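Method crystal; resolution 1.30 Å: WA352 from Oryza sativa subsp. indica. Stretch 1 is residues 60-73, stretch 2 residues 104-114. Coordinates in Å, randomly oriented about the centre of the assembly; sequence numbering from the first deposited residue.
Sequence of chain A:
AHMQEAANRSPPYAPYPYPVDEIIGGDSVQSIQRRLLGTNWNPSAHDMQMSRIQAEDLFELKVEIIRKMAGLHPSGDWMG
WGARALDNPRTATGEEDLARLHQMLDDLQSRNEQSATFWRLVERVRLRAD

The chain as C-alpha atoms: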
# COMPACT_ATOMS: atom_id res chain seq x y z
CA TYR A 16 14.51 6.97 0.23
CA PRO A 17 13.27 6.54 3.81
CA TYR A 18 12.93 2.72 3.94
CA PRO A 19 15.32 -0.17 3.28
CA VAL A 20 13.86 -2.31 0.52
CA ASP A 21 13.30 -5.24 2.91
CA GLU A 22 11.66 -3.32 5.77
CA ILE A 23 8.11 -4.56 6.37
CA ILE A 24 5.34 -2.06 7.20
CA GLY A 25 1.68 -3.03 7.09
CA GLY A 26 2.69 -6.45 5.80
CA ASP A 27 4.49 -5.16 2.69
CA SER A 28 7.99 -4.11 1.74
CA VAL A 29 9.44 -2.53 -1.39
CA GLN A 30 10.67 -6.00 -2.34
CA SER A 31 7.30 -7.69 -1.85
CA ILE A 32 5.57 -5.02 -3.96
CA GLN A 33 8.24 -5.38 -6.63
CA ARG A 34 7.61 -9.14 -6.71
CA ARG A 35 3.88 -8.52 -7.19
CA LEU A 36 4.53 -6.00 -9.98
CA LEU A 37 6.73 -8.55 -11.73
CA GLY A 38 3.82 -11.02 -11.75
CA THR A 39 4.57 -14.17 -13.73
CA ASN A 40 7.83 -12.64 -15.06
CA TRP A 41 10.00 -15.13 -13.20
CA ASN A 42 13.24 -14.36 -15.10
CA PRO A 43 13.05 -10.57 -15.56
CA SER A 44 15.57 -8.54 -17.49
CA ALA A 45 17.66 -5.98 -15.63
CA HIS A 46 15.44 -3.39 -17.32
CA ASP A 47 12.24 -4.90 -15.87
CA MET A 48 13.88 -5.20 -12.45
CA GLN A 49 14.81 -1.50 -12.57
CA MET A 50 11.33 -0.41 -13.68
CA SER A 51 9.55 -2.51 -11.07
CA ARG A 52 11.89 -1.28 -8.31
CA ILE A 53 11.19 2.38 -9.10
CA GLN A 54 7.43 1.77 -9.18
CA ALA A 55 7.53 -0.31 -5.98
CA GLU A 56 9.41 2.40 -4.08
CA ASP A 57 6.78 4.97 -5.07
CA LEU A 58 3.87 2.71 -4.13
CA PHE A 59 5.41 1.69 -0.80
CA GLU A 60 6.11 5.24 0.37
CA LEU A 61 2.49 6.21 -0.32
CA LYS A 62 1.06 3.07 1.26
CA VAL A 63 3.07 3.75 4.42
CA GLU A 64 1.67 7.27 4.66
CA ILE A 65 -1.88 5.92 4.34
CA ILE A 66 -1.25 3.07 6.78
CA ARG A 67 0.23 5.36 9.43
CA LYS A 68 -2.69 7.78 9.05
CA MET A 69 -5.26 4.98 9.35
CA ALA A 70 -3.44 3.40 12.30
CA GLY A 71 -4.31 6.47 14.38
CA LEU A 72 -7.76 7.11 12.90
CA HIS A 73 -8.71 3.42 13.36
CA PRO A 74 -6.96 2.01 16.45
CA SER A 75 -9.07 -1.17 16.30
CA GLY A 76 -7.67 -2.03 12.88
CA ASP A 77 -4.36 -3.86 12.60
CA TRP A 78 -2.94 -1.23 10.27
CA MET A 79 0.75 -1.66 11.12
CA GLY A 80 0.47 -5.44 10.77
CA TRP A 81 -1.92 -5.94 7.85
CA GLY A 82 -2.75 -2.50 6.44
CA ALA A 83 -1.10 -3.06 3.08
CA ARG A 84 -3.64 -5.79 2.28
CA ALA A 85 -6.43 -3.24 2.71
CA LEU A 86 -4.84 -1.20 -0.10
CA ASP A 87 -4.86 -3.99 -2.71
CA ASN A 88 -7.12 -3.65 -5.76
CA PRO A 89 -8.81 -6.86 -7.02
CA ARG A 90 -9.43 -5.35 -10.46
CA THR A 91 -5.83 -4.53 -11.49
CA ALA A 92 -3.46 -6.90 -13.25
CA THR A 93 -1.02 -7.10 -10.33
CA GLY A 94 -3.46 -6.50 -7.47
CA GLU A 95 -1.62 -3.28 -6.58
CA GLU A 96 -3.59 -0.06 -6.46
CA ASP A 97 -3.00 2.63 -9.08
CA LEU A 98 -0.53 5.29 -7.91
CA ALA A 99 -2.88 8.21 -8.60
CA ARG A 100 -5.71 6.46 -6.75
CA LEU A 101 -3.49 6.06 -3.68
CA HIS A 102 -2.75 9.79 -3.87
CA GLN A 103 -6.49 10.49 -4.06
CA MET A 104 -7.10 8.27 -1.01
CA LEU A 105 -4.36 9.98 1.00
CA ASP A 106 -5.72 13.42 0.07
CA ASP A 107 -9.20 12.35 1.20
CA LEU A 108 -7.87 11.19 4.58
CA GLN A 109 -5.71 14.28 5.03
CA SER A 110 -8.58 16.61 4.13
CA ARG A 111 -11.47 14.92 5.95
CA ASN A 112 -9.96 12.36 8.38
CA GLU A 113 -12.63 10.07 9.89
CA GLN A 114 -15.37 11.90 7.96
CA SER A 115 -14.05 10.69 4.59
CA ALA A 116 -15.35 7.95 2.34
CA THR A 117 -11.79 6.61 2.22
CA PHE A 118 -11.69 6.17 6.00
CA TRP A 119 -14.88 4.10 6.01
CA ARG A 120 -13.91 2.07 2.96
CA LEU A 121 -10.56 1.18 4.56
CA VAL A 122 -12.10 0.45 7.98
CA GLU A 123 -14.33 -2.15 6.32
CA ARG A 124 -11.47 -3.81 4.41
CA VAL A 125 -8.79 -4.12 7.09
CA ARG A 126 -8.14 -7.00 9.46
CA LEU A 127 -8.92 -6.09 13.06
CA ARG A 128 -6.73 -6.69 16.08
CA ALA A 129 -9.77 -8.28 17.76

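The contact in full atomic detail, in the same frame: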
# COMPACT_ATOMS: atom_id res chain seq x y z
N GLU A 60 6.07 4.00 -0.41
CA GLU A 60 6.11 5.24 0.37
C GLU A 60 4.70 5.78 0.58
O GLU A 60 4.36 6.24 1.68
CB GLU A 60 6.99 6.27 -0.33
CG GLU A 60 7.06 7.61 0.39
CD GLU A 60 8.32 8.38 0.07
OE1 GLU A 60 8.85 8.22 -1.05
OE2 GLU A 60 8.78 9.15 0.95
N LEU A 61 3.87 5.74 -0.46
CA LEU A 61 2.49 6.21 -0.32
C LEU A 61 1.67 5.30 0.58
O LEU A 61 0.89 5.78 1.42
CB LEU A 61 1.84 6.31 -1.69
CG LEU A 61 1.77 7.69 -2.34
CD1 LEU A 61 1.08 7.56 -3.65
CD2 LEU A 61 1.02 8.65 -1.45
N LYS A 62 1.79 3.99 0.40
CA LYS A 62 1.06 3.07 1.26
C LYS A 62 1.40 3.30 2.72
O LYS A 62 0.51 3.28 3.58
CB LYS A 62 1.41 1.63 0.91
CG LYS A 62 0.83 1.12 -0.37
CD LYS A 62 1.07 -0.38 -0.43
CE LYS A 62 0.80 -0.91 -1.79
NZ LYS A 62 0.85 -2.39 -1.77
N VAL A 63 2.67 3.53 3.03
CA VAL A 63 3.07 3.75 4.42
C VAL A 63 2.41 5.00 4.97
O VAL A 63 1.93 5.01 6.11
CB VAL A 63 4.60 3.78 4.55
CG1 VAL A 63 5.02 4.21 5.96
CG2 VAL A 63 5.18 2.41 4.24
N GLU A 64 2.33 6.07 4.17
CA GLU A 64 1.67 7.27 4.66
C GLU A 64 0.20 7.00 4.97
O GLU A 64 -0.33 7.46 5.99
CB GLU A 64 1.82 8.41 3.66
CG GLU A 64 3.25 8.94 3.57
CD GLU A 64 3.86 9.20 4.94
OE1 GLU A 64 3.20 9.87 5.76
OE2 GLU A 64 4.99 8.71 5.19
N ILE A 65 -0.48 6.25 4.10
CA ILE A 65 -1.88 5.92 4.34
C ILE A 65 -2.03 5.03 5.57
O ILE A 65 -2.91 5.25 6.41
CB ILE A 65 -2.49 5.25 3.09
CG1 ILE A 65 -2.58 6.24 1.93
CG2 ILE A 65 -3.86 4.66 3.39
CD1 ILE A 65 -2.83 5.57 0.59
N ILE A 66 -1.18 4.01 5.68
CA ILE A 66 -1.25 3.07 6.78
C ILE A 66 -1.03 3.77 8.11
O ILE A 66 -1.76 3.53 9.09
CB ILE A 66 -0.25 1.92 6.55
CG1 ILE A 66 -0.74 1.03 5.40
CG2 ILE A 66 -0.03 1.11 7.82
CD1 ILE A 66 0.36 0.12 4.84
N ARG A 67 -0.03 4.65 8.18
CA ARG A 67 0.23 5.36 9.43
C ARG A 67 -0.93 6.28 9.78
O ARG A 67 -1.29 6.40 10.96
CB ARG A 67 1.56 6.11 9.34
CG ARG A 67 2.76 5.17 9.51
CD ARG A 67 4.10 5.89 9.45
NE ARG A 67 4.46 6.55 10.70
CZ ARG A 67 4.66 5.94 11.86
NH1 ARG A 67 4.98 6.65 12.94
NH2 ARG A 67 4.57 4.62 11.97
N LYS A 68 -1.52 6.94 8.79
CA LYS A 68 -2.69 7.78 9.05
C LYS A 68 -3.84 6.94 9.59
O LYS A 68 -4.47 7.29 10.60
CB LYS A 68 -3.10 8.48 7.76
CG LYS A 68 -4.31 9.39 7.87
CD LYS A 68 -3.99 10.62 8.70
CE LYS A 68 -4.97 11.74 8.42
NZ LYS A 68 -4.66 12.98 9.18
N MET A 69 -4.14 5.82 8.92
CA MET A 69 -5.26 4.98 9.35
C MET A 69 -5.00 4.34 10.71
O MET A 69 -5.96 4.07 11.45
CB MET A 69 -5.53 3.88 8.32
CG MET A 69 -6.19 4.37 7.03
SD MET A 69 -7.80 5.13 7.30
CE MET A 69 -8.71 3.78 8.08
N ALA A 70 -3.74 4.05 11.03
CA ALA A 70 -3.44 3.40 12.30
C ALA A 70 -3.96 4.23 13.46
O ALA A 70 -4.51 3.69 14.43
CB ALA A 70 -1.94 3.17 12.44
N GLY A 71 -3.81 5.56 13.37
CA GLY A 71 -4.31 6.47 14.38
C GLY A 71 -5.80 6.73 14.28
O GLY A 71 -6.48 6.83 15.30
N LEU A 72 -6.33 6.88 13.06
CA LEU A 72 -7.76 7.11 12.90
C LEU A 72 -8.58 5.88 13.27
O LEU A 72 -9.75 6.01 13.68
CB LEU A 72 -8.09 7.49 11.46
CG LEU A 72 -7.49 8.79 10.94
CD1 LEU A 72 -7.82 8.97 9.46
CD2 LEU A 72 -7.97 9.98 11.76
N HIS A 73 -8.00 4.68 13.16
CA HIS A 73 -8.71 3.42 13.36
C HIS A 73 -7.88 2.51 14.26
O HIS A 73 -7.29 1.53 13.79
CB HIS A 73 -8.99 2.78 12.00
CG HIS A 73 -9.81 1.54 12.08
ND1 HIS A 73 -9.60 0.47 11.23
CD2 HIS A 73 -10.86 1.20 12.86
CE1 HIS A 73 -10.48 -0.48 11.50
NE2 HIS A 73 -11.26 -0.07 12.48
N MET A 104 -6.70 8.79 -2.32
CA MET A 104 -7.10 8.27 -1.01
C MET A 104 -6.40 9.02 0.12
O MET A 104 -7.03 9.40 1.11
CB MET A 104 -6.80 6.77 -0.95
CG MET A 104 -7.67 5.97 -1.92
SD MET A 104 -7.09 4.30 -2.24
CE MET A 104 -7.09 3.64 -0.59
N LEU A 105 -5.09 9.25 -0.03
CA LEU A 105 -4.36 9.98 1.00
C LEU A 105 -4.88 11.41 1.14
O LEU A 105 -5.06 11.91 2.26
CB LEU A 105 -2.86 9.97 0.70
CG LEU A 105 -2.01 10.69 1.75
CD1 LEU A 105 -2.17 10.03 3.10
CD2 LEU A 105 -0.54 10.74 1.34
N ASP A 106 -5.16 12.07 0.01
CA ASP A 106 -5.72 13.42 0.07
C ASP A 106 -7.05 13.44 0.80
O ASP A 106 -7.33 14.36 1.58
CB ASP A 106 -5.88 14.00 -1.34
CG ASP A 106 -6.72 15.27 -1.35
OD1 ASP A 106 -6.17 16.34 -1.03
OD2 ASP A 106 -7.92 15.19 -1.69
N ASP A 107 -7.90 12.43 0.55
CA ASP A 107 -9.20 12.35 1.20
C ASP A 107 -9.04 12.22 2.71
O ASP A 107 -9.72 12.91 3.48
CB ASP A 107 -9.95 11.14 0.62
CG ASP A 107 -11.45 11.15 0.90
OD1 ASP A 107 -12.03 12.23 1.08
OD2 ASP A 107 -12.06 10.05 0.91
N LEU A 108 -8.14 11.35 3.16
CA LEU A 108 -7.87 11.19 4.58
C LEU A 108 -7.27 12.45 5.18
O LEU A 108 -7.64 12.85 6.29
CB LEU A 108 -6.91 10.02 4.81
CG LEU A 108 -7.44 8.64 4.44
CD1 LEU A 108 -6.31 7.64 4.55
CD2 LEU A 108 -8.59 8.25 5.34
N GLN A 109 -6.33 13.08 4.48
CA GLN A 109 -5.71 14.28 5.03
C GLN A 109 -6.71 15.43 5.12
O GLN A 109 -6.65 16.24 6.05
CB GLN A 109 -4.50 14.67 4.19
CG GLN A 109 -3.29 13.80 4.44
CD GLN A 109 -2.17 14.05 3.46
OE1 GLN A 109 -2.37 14.65 2.40
NE2 GLN A 109 -0.98 13.58 3.80
N SER A 110 -7.64 15.50 4.17
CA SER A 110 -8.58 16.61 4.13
C SER A 110 -9.74 16.41 5.10
O SER A 110 -10.20 17.37 5.73
CB SER A 110 -9.11 16.79 2.71
OG SER A 110 -8.06 17.05 1.79
N ARG A 111 -10.23 15.17 5.23
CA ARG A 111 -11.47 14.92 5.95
C ARG A 111 -11.36 13.90 7.08
O ARG A 111 -12.34 13.72 7.82
CB ARG A 111 -12.58 14.48 4.97
CG ARG A 111 -13.02 15.60 4.03
CD ARG A 111 -13.79 15.05 2.85
NE ARG A 111 -13.91 16.04 1.77
CZ ARG A 111 -13.22 15.99 0.64
NH1 ARG A 111 -12.35 15.00 0.44
NH2 ARG A 111 -13.39 16.92 -0.28
N ASN A 112 -10.23 13.23 7.23
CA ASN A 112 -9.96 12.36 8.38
C ASN A 112 -11.06 11.31 8.51
O ASN A 112 -11.38 10.64 7.50
CB ASN A 112 -9.70 13.22 9.61
CG ASN A 112 -8.41 13.98 9.51
OD1 ASN A 112 -7.33 13.42 9.68
ND2 ASN A 112 -8.51 15.27 9.23
N GLU A 113 -11.65 11.12 9.68
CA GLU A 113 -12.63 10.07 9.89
C GLU A 113 -13.98 10.39 9.28
O GLU A 113 -14.89 9.56 9.36
CB GLU A 113 -12.77 9.76 11.39
CG GLU A 113 -13.65 10.73 12.15
CD GLU A 113 -13.01 12.10 12.40
OE1 GLU A 113 -11.77 12.26 12.20
OE2 GLU A 113 -13.75 13.02 12.80
N GLN A 114 -14.15 11.57 8.68
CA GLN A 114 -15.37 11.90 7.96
C GLN A 114 -15.28 11.65 6.47
O GLN A 114 -16.15 12.10 5.72
CB GLN A 114 -15.79 13.35 8.24
CG GLN A 114 -16.38 13.55 9.63
CD GLN A 114 -16.95 14.94 9.83
OE1 GLN A 114 -17.15 15.69 8.87
NE2 GLN A 114 -17.23 15.30 11.08
O HOH W 1 -5.20 15.88 8.36

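Two helices of one chain run in broadly the same direction, 31° apart and 10.0 Å between axes at closest approach, and bury 519 Å² between these stretches. The rule along stretch 2 is apolar contact first, polar closure where the helix ends.

Met104 points toward stretch 1 but touches it lightly, its CB lying 4.4 Å from CD1 of Ile65. Leu105 contributes the largest covered area of any residue here. Its CB packs 3.9 Å from CG1 of Ile65, while its CD2 reaches across to CD2 of Leu61 at 3.8 Å and CB of Glu64 at 4.0 Å; at this exposed margin Glu64 offers its aliphatic carbon to the leucine. Asp106 and Asp107 stay out of reach. Asp107 OD1 instead forms a salt bridge with NH1 of Arg111 at 2.9 Å, pairing charges one turn apart on their own helix.

Leu108, one turn after Leu105, is the knob of the contact, set among Ile65, Lys68, Met69 and Leu72. Its CD1 lies 4.0 Å from CG2 of Ile65, and its CD2 lies 3.8 Å from SD of Met69 and 4.3 Å from CD1 of Leu72. The branched leucine thus meets several walls of its hole at once. Lys68 supplies another wall with its methylenes, CG standing 4.1 Å from CB of Leu108, and carries its charge onward past the apolar patch.

Gln109 joins through its backbone: a water accepts from NZ of Lys68 (3.1 Å) and donates to O of Gln109 (2.8 Å). Asn112, leaving the helix with positive phi, has its CB sideways, yet its amide end turns in, and OD1 accepts a 2.8 Å hydrogen bond from NZ of Lys68. Finally, Leu72 CD2 approaches Glu113 N at 4.4 Å, extending apolar cover over the turn.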